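Local coordinates for protein glycosyl hydrolase, family 38 (Enterococcus faecalis, PDB 5KBP) that probably hydrolyses alpha-mannosidic linkages, as a family 38 glycoside hydrolase expected to bind carbohydrate and a metal ion, at residues 38-49 against 237-245; 459-467 against 512-520. All coordinates share one frame; numbering follows the deposited sequence.

Contacts 1 and 2 lie on opposite sides of the chain's centre, with their own centres 75 Å apart, and share no helix or strand. Contact 1 is partly buried and belongs to the N-terminal family 38 region: the end of helix 25-45 and the turn after it meet the loop that leads into helix 242-252. Its middle is aliphatic and aromatic, while side-chain polar pairs lie towards its ends. Contact 2 is a surface contact in the beta-rich C-terminal half, where the chain running from the short strand 460-461 into strand 463-475 meets the loop between strands 503-511 and 523-524. There a single backbone hydrogen bond crosses, flanked by an aromatic ring and the methylenes of a lysine.

Contact 1: residues 38-49 against 237-245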
loop_
_atom_site.group_PDB
_atom_site.type_symbol
_atom_site.label_atom_id
_atom_site.label_comp_id
_atom_site.label_asym_id
_atom_site.label_seq_id
_atom_site.Cartn_x
_atom_site.Cartn_y
_atom_site.Cartn_z
ATOM N N ASN A 38 -12.611 -13.075 21.543
ATOM C CA ASN A 38 -12.665 -13.436 22.954
ATOM C C ASN A 38 -13.524 -12.474 23.765
ATOM O O ASN A 38 -14.161 -12.892 24.737
ATOM C CB ASN A 38 -11.250 -13.501 23.533
ATOM C CG ASN A 38 -10.451 -14.670 22.986
ATOM O OD1 ASN A 38 -11.002 -15.732 22.700
ATOM N ND2 ASN A 38 -9.145 -14.478 22.838
ATOM N N VAL A 39 -13.554 -11.192 23.391
ATOM C CA VAL A 39 -14.410 -10.242 24.096
ATOM C C VAL A 39 -15.878 -10.569 23.855
ATOM O O VAL A 39 -16.687 -10.583 24.791
ATOM C CB VAL A 39 -14.072 -8.800 23.677
ATOM C CG1 VAL A 39 -15.099 -7.829 24.243
ATOM C CG2 VAL A 39 -12.678 -8.430 24.147
ATOM N N LEU A 40 -16.245 -10.841 22.599
ATOM C CA LEU A 40 -17.609 -11.265 22.302
ATOM C C LEU A 40 -17.948 -12.577 22.996
ATOM O O LEU A 40 -19.103 -12.796 23.380
ATOM C CB LEU A 40 -17.802 -11.397 20.792
ATOM C CG LEU A 40 -17.657 -10.110 19.977
ATOM C CD1 LEU A 40 -17.879 -10.373 18.494
ATOM C CD2 LEU A 40 -18.617 -9.051 20.485
ATOM N N ASP A 41 -16.962 -13.462 23.160
ATOM C CA ASP A 41 -17.184 -14.699 23.903
ATOM C C ASP A 41 -17.596 -14.398 25.340
ATOM O O ASP A 41 -18.551 -14.986 25.862
ATOM C CB ASP A 41 -15.915 -15.555 23.864
ATOM C CG ASP A 41 -16.168 -17.007 24.234
ATOM O OD1 ASP A 41 -16.995 -17.274 25.132
ATOM O OD2 ASP A 41 -15.525 -17.887 23.625
ATOM N N LEU A 42 -16.889 -13.473 25.991
ATOM C CA LEU A 42 -17.217 -13.117 27.368
ATOM C C LEU A 42 -18.535 -12.355 27.449
ATOM O O LEU A 42 -19.300 -12.530 28.404
ATOM C CB LEU A 42 -16.083 -12.290 27.975
ATOM C CG LEU A 42 -14.787 -13.027 28.311
ATOM C CD1 LEU A 42 -13.662 -12.039 28.565
ATOM C CD2 LEU A 42 -14.996 -13.926 29.521
ATOM N N ILE A 43 -18.815 -11.503 26.460
ATOM C CA ILE A 43 -20.030 -10.696 26.493
ATOM C C ILE A 43 -21.266 -11.575 26.346
ATOM O O ILE A 43 -22.296 -11.339 26.992
ATOM C CB ILE A 43 -19.968 -9.608 25.404
ATOM C CG1 ILE A 43 -18.971 -8.517 25.798
ATOM C CG2 ILE A 43 -21.344 -9.014 25.145
ATOM C CD1 ILE A 43 -18.850 -7.401 24.782
ATOM N N GLU A 44 -21.182 -12.612 25.517
ATOM C CA GLU A 44 -22.327 -13.459 25.220
ATOM C C GLU A 44 -22.517 -14.599 26.212
ATOM O O GLU A 44 -23.548 -15.279 26.155
ATOM C CB GLU A 44 -22.195 -14.038 23.807
ATOM C CG GLU A 44 -22.221 -12.989 22.708
ATOM C CD GLU A 44 -21.612 -13.486 21.412
ATOM O OE1 GLU A 44 -21.481 -12.678 20.469
ATOM O OE2 GLU A 44 -21.260 -14.681 21.336
ATOM N N ASN A 45 -21.572 -14.825 27.112
ATOM C CA ASN A 45 -21.657 -16.004 27.971
ATOM C C ASN A 45 -21.515 -15.697 29.454
ATOM O O ASN A 45 -22.201 -16.317 30.268
ATOM C CB ASN A 45 -20.589 -17.027 27.555
ATOM C CG ASN A 45 -20.697 -17.426 26.096
ATOM O OD1 ASN A 45 -21.795 -17.527 25.546
ATOM N ND2 ASN A 45 -19.554 -17.653 25.460
ATOM N N ASP A 46 -20.638 -14.764 29.828
ATOM C CA ASP A 46 -20.345 -14.504 31.231
ATOM C C ASP A 46 -21.348 -13.497 31.785
ATOM O O ASP A 46 -21.311 -12.324 31.381
ATOM C CB ASP A 46 -18.924 -13.986 31.389
ATOM C CG ASP A 46 -18.497 -13.874 32.840
ATOM O OD1 ASP A 46 -19.192 -14.430 33.717
ATOM O OD2 ASP A 46 -17.455 -13.237 33.099
ATOM N N PRO A 47 -22.235 -13.890 32.702
ATOM C CA PRO A 47 -23.267 -12.955 33.182
ATOM C C PRO A 47 -22.731 -11.843 34.061
ATOM O O PRO A 47 -23.449 -10.860 34.286
ATOM C CB PRO A 47 -24.228 -13.860 33.972
ATOM C CG PRO A 47 -23.846 -15.269 33.610
ATOM C CD PRO A 47 -22.391 -15.229 33.290
ATOM N N GLU A 48 -21.508 -11.963 34.571
ATOM C CA GLU A 48 -20.924 -10.931 35.413
ATOM C C GLU A 48 -19.995 -9.998 34.650
ATOM O O GLU A 48 -19.536 -9.004 35.220
ATOM C CB GLU A 48 -20.163 -11.570 36.580
ATOM C CG GLU A 48 -20.989 -12.558 37.388
ATOM C CD GLU A 48 -22.144 -11.899 38.116
ATOM O OE1 GLU A 48 -22.054 -10.688 38.411
ATOM O OE2 GLU A 48 -23.145 -12.593 38.392
ATOM N N PHE A 49 -19.711 -10.293 33.384
ATOM C CA PHE A 49 -18.891 -9.415 32.556
ATOM C C PHE A 49 -19.695 -8.170 32.205
ATOM O O PHE A 49 -20.631 -8.230 31.404
ATOM C CB PHE A 49 -18.437 -10.150 31.298
ATOM C CG PHE A 49 -17.372 -9.428 30.525
ATOM C CD1 PHE A 49 -16.033 -9.613 30.829
ATOM C CD2 PHE A 49 -17.707 -8.566 29.492
ATOM C CE1 PHE A 49 -15.048 -8.950 30.120
ATOM C CE2 PHE A 49 -16.726 -7.900 28.780
ATOM C CZ PHE A 49 -15.394 -8.094 29.094
ATOM N N PRO A 237 -4.523 -9.262 25.586
ATOM C CA PRO A 237 -5.734 -10.078 25.460
ATOM C C PRO A 237 -6.652 -9.843 26.649
ATOM O O PRO A 237 -6.201 -9.568 27.763
ATOM C CB PRO A 237 -5.197 -11.514 25.440
ATOM C CG PRO A 237 -3.758 -11.386 25.049
ATOM C CD PRO A 237 -3.300 -10.080 25.619
ATOM N N VAL A 238 -7.957 -9.936 26.399
ATOM C CA VAL A 238 -8.927 -9.697 27.459
ATOM C C VAL A 238 -8.808 -10.797 28.507
ATOM O O VAL A 238 -8.696 -11.986 28.177
ATOM C CB VAL A 238 -10.349 -9.602 26.882
ATOM C CG1 VAL A 238 -10.739 -10.888 26.157
ATOM C CG2 VAL A 238 -11.348 -9.259 27.979
ATOM N N GLN A 239 -8.800 -10.400 29.777
ATOM C CA GLN A 239 -8.622 -11.345 30.874
ATOM C C GLN A 239 -9.861 -12.225 30.990
ATOM O O GLN A 239 -10.926 -11.761 31.409
ATOM C CB GLN A 239 -8.353 -10.593 32.174
ATOM C CG GLN A 239 -8.138 -11.490 33.378
ATOM C CD GLN A 239 -7.764 -10.712 34.620
ATOM O OE1 GLN A 239 -7.310 -9.570 34.538
ATOM N NE2 GLN A 239 -7.954 -11.324 35.782
ATOM N N ARG A 240 -9.719 -13.500 30.619
ATOM C CA ARG A 240 -10.871 -14.394 30.561
ATOM C C ARG A 240 -11.456 -14.671 31.941
ATOM O O ARG A 240 -12.660 -14.919 32.060
ATOM C CB ARG A 240 -10.478 -15.701 29.874
ATOM C CG ARG A 240 -10.487 -15.622 28.356
ATOM C CD ARG A 240 -9.687 -16.749 27.726
ATOM N NE ARG A 240 -10.121 -17.023 26.359
ATOM C CZ ARG A 240 -9.410 -17.707 25.469
ATOM N NH1 ARG A 240 -8.215 -18.182 25.795
ATOM N NH2 ARG A 240 -9.890 -17.908 24.249
ATOM N N ASP A 241 -10.632 -14.637 32.989
ATOM C CA ASP A 241 -11.082 -14.905 34.349
ATOM C C ASP A 241 -11.275 -13.626 35.158
ATOM O O ASP A 241 -11.109 -13.636 36.383
ATOM C CB ASP A 241 -10.102 -15.839 35.058
ATOM C CG ASP A 241 -8.701 -15.266 35.130
ATOM O OD1 ASP A 241 -8.287 -14.585 34.169
ATOM O OD2 ASP A 241 -8.013 -15.492 36.148
ATOM N N ILE A 242 -11.624 -12.521 34.494
ATOM C CA ILE A 242 -11.788 -11.254 35.199
ATOM C C ILE A 242 -12.965 -11.318 36.166
ATOM O O ILE A 242 -12.939 -10.682 37.225
ATOM C CB ILE A 242 -11.937 -10.097 34.192
ATOM C CG1 ILE A 242 -11.941 -8.749 34.915
ATOM C CG2 ILE A 242 -13.195 -10.266 33.347
ATOM C CD1 ILE A 242 -10.665 -8.463 35.679
ATOM N N THR A 243 -14.000 -12.095 35.838
ATOM C CA THR A 243 -15.140 -12.231 36.739
ATOM C C THR A 243 -14.749 -12.954 38.022
ATOM O O THR A 243 -15.144 -12.541 39.120
ATOM C CB THR A 243 -16.281 -12.964 36.029
ATOM O OG1 THR A 243 -16.985 -12.047 35.182
ATOM C CG2 THR A 243 -17.248 -13.575 37.031
ATOM N N LYS A 244 -13.968 -14.030 37.903
ATOM C CA LYS A 244 -13.524 -14.765 39.083
ATOM C C LYS A 244 -12.625 -13.912 39.968
ATOM O O LYS A 244 -12.768 -13.918 41.197
ATOM C CB LYS A 244 -12.800 -16.042 38.658
ATOM C CG LYS A 244 -12.219 -16.851 39.805
ATOM C CD LYS A 244 -11.486 -18.075 39.284
ATOM C CE LYS A 244 -10.895 -18.897 40.415
ATOM N NZ LYS A 244 -10.201 -20.111 39.905
ATOM N N ALA A 245 -11.691 -13.172 39.364
ATOM C CA ALA A 245 -10.746 -12.387 40.151
ATOM C C ALA A 245 -11.441 -11.263 40.911
ATOM O O ALA A 245 -11.041 -10.920 42.029
ATOM C CB ALA A 245 -9.654 -11.823 39.247
HETATM O O HOH W 1 -8.001 -11.742 23.655
#
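Val238 packs on the side of helix 25-45 with both methyls: CG1 lies 3.7 Å from Val39 CG2 and also touches Asn38 CB, while CG2 meets Leu42 CD1 tip to tip at 3.7 Å. A branched, compact valine suits this place, because its two methyls serve successive turns of the helix at once. Its backbone N is linked through a water molecule to Asn38 ND2. Arg240 follows, its chain extended from CG to NE along the more exposed border, and NH2 reaches Asn38 OD1 at 2.9 Å in a weak, bent bond (121° at the hydrogen). The amide and guanidinium planes stand 60° apart. The amide of Asn38 thus serves both the water and the arginine. Leu42 CD2 rests against Arg240 O. Ile242 CG2 lies at the edge of the Phe49 ring, 3.8 Å from Phe49 CD1, and Leu42 CB lies over one face of that ring. Thr243 OG1 is placed to donate to Asp46 OD2, though the modelled 2.4 Å is doubtfully short. With Asp46 CG anti to the backbone N (chi1 -172°), the carboxylate extends towards the threonine, whose CG2 packs on Glu48 CB. Beyond the two segments, Phe52 of strand 52-53 touches both Val39 and Val238, His260 meets Phe49 edge-to-face, and Leu40 brings the end of helix 25-45 against helix 72-80.

Contact 2: residues 459-467 against 512-520; sequences KAVASRIVK and GETKAFEGS
Ser463 N donates to Lys515 O at 2.8 Å, nearly straight at the hydrogen (165°) and almost in line with the carbonyl. The same oxygen receives a CA-H...O contact from Ala462 CA at 3.2 Å, so two consecutive residues share one acceptor. The Phe517 ring lies against the backbone next to this bond: Ser463 N sits over one face, offset toward the rim, and CZ approaches Ser463 CA to 3.5 Å. Phe517 CD1 touches Ala462 CB at 3.8 Å and its CE2 touches Arg464 CB; the small alanine lets the ring come this close to the main chain. The Lys515 side chain runs the other way, back along residues 460-462. With CG anti to the backbone N (chi1 -179°) and the chain extended as far as CE, Lys515 CD reaches Ala460 O at 3.5 Å, a span that suits a long aliphatic chain. Thr514 OG1 is buried near Ser463 OG without a hydrogen-bonding partner in the model. Outside this shell, Asp450 OD2 receives the N-H of Thr514 and Gln452 NE2 bonds to Glu513 O, fixing the start of the loop, while Val461 pairs with Val453 of strand 451-454. Arg464 forms a salt bridge with Glu493 of strand 483-499. The short runs 460-464 and 514-517 point 75° apart, joined by one backbone bond. With hydrocarbon on peptide groups making up most of the rest, the contact probably depends more on the fit of Phe517 and the Lys515 methylenes than on charge.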
loop_
_atom_site.group_PDB
_atom_site.type_symbol
_atom_site.label_atom_id
_atom_site.label_comp_id
_atom_site.label_asym_id
_atom_site.label_seq_id
_atom_site.Cartn_x
_atom_site.Cartn_y
_atom_site.Cartn_z
ATOM N N LYS A 459 -9.787 43.965 -21.575
ATOM C CA LYS A 459 -8.560 44.687 -21.273
ATOM C C LYS A 459 -7.405 43.707 -21.112
ATOM O O LYS A 459 -7.519 42.706 -20.398
ATOM C CB LYS A 459 -8.737 45.525 -20.006
ATOM C CG LYS A 459 -7.478 46.245 -19.550
ATOM C CD LYS A 459 -6.872 47.088 -20.663
ATOM C CE LYS A 459 -7.800 48.213 -21.093
ATOM N NZ LYS A 459 -7.199 49.014 -22.196
ATOM N N ALA A 460 -6.293 43.999 -21.781
ATOM C CA ALA A 460 -5.141 43.110 -21.747
ATOM C C ALA A 460 -4.537 43.059 -20.351
ATOM O O ALA A 460 -4.363 44.087 -19.691
ATOM C CB ALA A 460 -4.090 43.567 -22.756
ATOM N N VAL A 461 -4.217 41.848 -19.902
ATOM C CA VAL A 461 -3.586 41.619 -18.607
ATOM C C VAL A 461 -2.113 41.314 -18.832
ATOM O O VAL A 461 -1.756 40.565 -19.751
ATOM C CB VAL A 461 -4.280 40.474 -17.844
ATOM C CG1 VAL A 461 -3.677 40.311 -16.454
ATOM C CG2 VAL A 461 -5.777 40.727 -17.759
ATOM N N ALA A 462 -1.255 41.898 -18.000
ATOM C CA ALA A 462 0.178 41.670 -18.121
ATOM C C ALA A 462 0.512 40.207 -17.854
ATOM O O ALA A 462 0.001 39.598 -16.909
ATOM C CB ALA A 462 0.944 42.571 -17.154
ATOM N N SER A 463 1.374 39.641 -18.694
ATOM C CA SER A 463 1.729 38.233 -18.584
ATOM C C SER A 463 3.065 38.003 -19.281
ATOM O O SER A 463 3.685 38.929 -19.811
ATOM C CB SER A 463 0.638 37.340 -19.180
ATOM O OG SER A 463 0.600 37.460 -20.591
ATOM N N ARG A 464 3.502 36.744 -19.272
ATOM C CA ARG A 464 4.732 36.333 -19.934
ATOM C C ARG A 464 4.598 34.873 -20.330
ATOM O O ARG A 464 4.189 34.043 -19.513
ATOM C CB ARG A 464 5.951 36.529 -19.023
ATOM C CG ARG A 464 7.271 36.115 -19.656
ATOM C CD ARG A 464 8.445 36.345 -18.715
ATOM N NE ARG A 464 8.430 35.434 -17.573
ATOM C CZ ARG A 464 9.089 34.280 -17.532
ATOM N NH1 ARG A 464 9.817 33.895 -18.571
ATOM N NH2 ARG A 464 9.021 33.512 -16.454
ATOM N N ILE A 465 4.934 34.563 -21.579
ATOM C CA ILE A 465 4.892 33.187 -22.066
ATOM C C ILE A 465 6.122 32.463 -21.527
ATOM O O ILE A 465 7.255 32.786 -21.892
ATOM C CB ILE A 465 4.836 33.130 -23.596
ATOM C CG1 ILE A 465 3.578 33.837 -24.107
ATOM C CG2 ILE A 465 4.876 31.686 -24.077
ATOM C CD1 ILE A 465 2.288 33.289 -23.533
ATOM N N VAL A 466 5.899 31.482 -20.655
ATOM C CA VAL A 466 7.009 30.783 -20.013
ATOM C C VAL A 466 7.594 29.727 -20.943
ATOM O O VAL A 466 8.792 29.735 -21.246
ATOM C CB VAL A 466 6.556 30.164 -18.679
ATOM C CG1 VAL A 466 7.690 29.371 -18.049
ATOM C CG2 VAL A 466 6.068 31.249 -17.737
ATOM N N LYS A 467 6.757 28.802 -21.407
ATOM C CA LYS A 467 7.233 27.707 -22.241
ATOM C C LYS A 467 6.067 27.129 -23.028
ATOM O O LYS A 467 4.898 27.362 -22.709
ATOM C CB LYS A 467 7.903 26.616 -21.400
ATOM C CG LYS A 467 7.014 26.054 -20.299
ATOM C CD LYS A 467 7.745 25.006 -19.476
ATOM C CE LYS A 467 6.865 24.472 -18.357
ATOM N NZ LYS A 467 7.564 23.438 -17.543
ATOM N N GLY A 512 -2.240 37.950 -30.157
ATOM C CA GLY A 512 -1.904 39.359 -30.136
ATOM C C GLY A 512 -0.590 39.576 -29.428
ATOM O O GLY A 512 0.009 38.650 -28.872
ATOM N N GLU A 513 -0.144 40.829 -29.461
ATOM C CA GLU A 513 1.092 41.196 -28.785
ATOM C C GLU A 513 0.933 41.035 -27.279
ATOM O O GLU A 513 -0.002 41.575 -26.680
ATOM C CB GLU A 513 1.476 42.633 -29.130
ATOM N N THR A 514 1.847 40.284 -26.670
ATOM C CA THR A 514 1.777 40.048 -25.234
ATOM C C THR A 514 2.098 41.323 -24.465
ATOM O O THR A 514 2.979 42.099 -24.848
ATOM C CB THR A 514 2.738 38.929 -24.827
ATOM O OG1 THR A 514 2.785 38.831 -23.398
ATOM C CG2 THR A 514 4.137 39.195 -25.366
ATOM N N LYS A 515 1.367 41.541 -23.375
ATOM C CA LYS A 515 1.574 42.699 -22.513
ATOM C C LYS A 515 2.594 42.321 -21.445
ATOM O O LYS A 515 2.292 41.545 -20.533
ATOM C CB LYS A 515 0.253 43.148 -21.894
ATOM C CG LYS A 515 0.361 44.364 -20.992
ATOM C CD LYS A 515 -1.013 44.801 -20.506
ATOM C CE LYS A 515 -0.907 45.786 -19.352
ATOM N NZ LYS A 515 -0.123 46.998 -19.715
ATOM N N ALA A 516 3.803 42.859 -21.566
ATOM C CA ALA A 516 4.890 42.486 -20.674
ATOM C C ALA A 516 4.767 43.204 -19.335
ATOM O O ALA A 516 4.178 44.283 -19.234
ATOM C CB ALA A 516 6.241 42.806 -21.312
ATOM N N PHE A 517 5.332 42.585 -18.300
ATOM C CA PHE A 517 5.378 43.221 -16.991
ATOM C C PHE A 517 6.283 44.447 -17.037
ATOM O O PHE A 517 7.365 44.420 -17.629
ATOM C CB PHE A 517 5.884 42.239 -15.931
ATOM C CG PHE A 517 5.047 40.995 -15.801
ATOM C CD1 PHE A 517 3.795 41.042 -15.209
ATOM C CD2 PHE A 517 5.521 39.776 -16.257
ATOM C CE1 PHE A 517 3.027 39.898 -15.085
ATOM C CE2 PHE A 517 4.759 38.629 -16.136
ATOM C CZ PHE A 517 3.510 38.691 -15.548
ATOM N N GLU A 518 5.829 45.529 -16.415
ATOM C CA GLU A 518 6.577 46.775 -16.370
ATOM C C GLU A 518 7.156 46.991 -14.978
ATOM O O GLU A 518 6.656 46.465 -13.980
ATOM C CB GLU A 518 5.691 47.963 -16.762
ATOM N N GLY A 519 8.225 47.772 -14.926
ATOM C CA GLY A 519 8.898 48.096 -13.686
ATOM C C GLY A 519 10.336 47.616 -13.679
ATOM O O GLY A 519 10.838 47.039 -14.643
ATOM N N SER A 520 10.995 47.872 -12.554
ATOM C CA SER A 520 12.391 47.502 -12.393
ATOM C C SER A 520 12.520 46.029 -12.027
ATOM O O SER A 520 11.681 45.465 -11.316
ATOM C CB SER A 520 13.054 48.363 -11.318
ATOM O OG SER A 520 13.045 49.732 -11.680
#